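Local coordinates for protein IG hypothetical 16092 (Bacillus cereus ATCC 14579, PDB 1YQH) that is of unknown function but belongs to the UPF0045 (DUF77) family, related to thiamine-binding proteins, and may bind thiamine or a similar small molecule, at the interface of chains A and B. Coordinates in Å, arbitrary orientation; residue numbers count along the deposited sequence, not the author numbering. Chains: chain A/B, IG hypothetical 16092.

The interface of chains A and B. Residues chain A 85, 94-95; chain B 24, 45-46.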
# COMPACT_ATOMS: atom_id res chain seq x y z
N ARG A 85 2.83 11.47 -13.21
CA ARG A 85 2.38 12.73 -13.80
C ARG A 85 3.23 12.94 -15.06
O ARG A 85 4.15 13.75 -15.05
CB ARG A 85 2.58 13.89 -12.83
CG ARG A 85 2.00 15.23 -13.29
CD ARG A 85 2.59 16.36 -12.46
NE ARG A 85 2.08 16.35 -11.09
CZ ARG A 85 2.76 16.79 -10.03
NH1 ARG A 85 4.00 17.27 -10.16
NH2 ARG A 85 2.20 16.76 -8.83
N GLU A 94 9.62 18.51 -4.71
CA GLU A 94 8.39 19.27 -4.80
C GLU A 94 7.39 18.84 -3.72
O GLU A 94 6.59 19.64 -3.26
CB GLU A 94 7.78 19.19 -6.20
CG GLU A 94 6.76 18.10 -6.36
CD GLU A 94 6.17 18.12 -7.74
OE1 GLU A 94 6.87 17.68 -8.68
OE2 GLU A 94 5.02 18.57 -7.88
N LYS A 95 7.48 17.57 -3.31
CA LYS A 95 6.55 17.04 -2.32
C LYS A 95 6.97 17.26 -0.87
O LYS A 95 6.11 17.37 0.00
CB LYS A 95 6.25 15.57 -2.61
CG LYS A 95 5.70 15.39 -4.03
CD LYS A 95 5.10 14.03 -4.28
CE LYS A 95 3.72 13.91 -3.68
NZ LYS A 95 3.33 12.47 -3.66
N TYR B 24 -2.37 19.71 -2.99
CA TYR B 24 -1.26 20.04 -2.09
C TYR B 24 -1.71 20.88 -0.89
O TYR B 24 -1.20 20.70 0.21
CB TYR B 24 -0.13 20.79 -2.80
CG TYR B 24 0.79 19.96 -3.68
CD1 TYR B 24 1.62 20.59 -4.61
CD2 TYR B 24 0.84 18.56 -3.59
CE1 TYR B 24 2.47 19.87 -5.42
CE2 TYR B 24 1.71 17.82 -4.42
CZ TYR B 24 2.52 18.50 -5.33
OH TYR B 24 3.38 17.82 -6.17
N ALA B 45 8.17 11.77 0.37
CA ALA B 45 7.48 12.13 -0.86
C ALA B 45 6.15 11.39 -1.06
O ALA B 45 5.21 11.97 -1.62
CB ALA B 45 8.39 11.91 -2.09
N MSE B 46 6.08 10.13 -0.64
CA MSE B 46 4.89 9.30 -0.88
C MSE B 46 4.09 9.00 0.38
O MSE B 46 2.90 8.66 0.30
CB MSE B 46 5.24 7.96 -1.55
CG MSE B 46 5.99 8.05 -2.87
SE MSE B 46 5.03 9.11 -4.20
CE MSE B 46 3.38 8.02 -4.38
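B:Tyr24, near the start of helix 23-37, brings its hydroxyl up to the linked pair A:Glu94 and A:Arg85 of the partner chain, in a two-fold symmetric interface between two copies of a UPF0045 (DUF77) protein; this pairing may or may not be the biological one. The hydroxyl OH of B:Tyr24 gives a short hydrogen bond of 2.5 Å to the carboxylate oxygen OE2 of A:Glu94, which lies at the edge of the ring and in its plane. The two side chains cross nearly at right angles, and the hydroxyl comes from above the carboxylate plane, 38° out of it. A:Arg85 meets the phenol tip to tip: its NH2 donates to B:Tyr24 OH at 3.1 Å, in the guanidinium plane and almost straight (168° at H). The other terminal nitrogen, NH1 of A:Arg85, forms a salt bridge of 2.8 Å with A:Glu94 OE2 on the syn side, arriving from the same face as the phenol. Arginine, carboxylate and phenol thus close a triangle in which OE2 accepts two donors and OH both donates and accepts. The arginine charge may draw negative charge toward OE2, and bonds through both terminal nitrogens to two different acceptors should limit rotation of the guanidinium.

One residue further along helix 92-96, A:Lys95 passes the phenol with CG 4.0 Å from B:Tyr24 OH and turns toward the loop of B:Ala45. A bend at chi3 (78°) carries the ammonium NZ of A:Lys95 to the carbonyl O of B:Ala45, a hydrogen bond of 2.8 Å with the donor tilted from the carbonyl plane. CB of A:Lys95 rests 4.0 Å from B:Ala45 CA, while the selenium SE of selenomethionine B:Met46 lies 3.8 Å from A:Lys95 NZ, a peripheral contact.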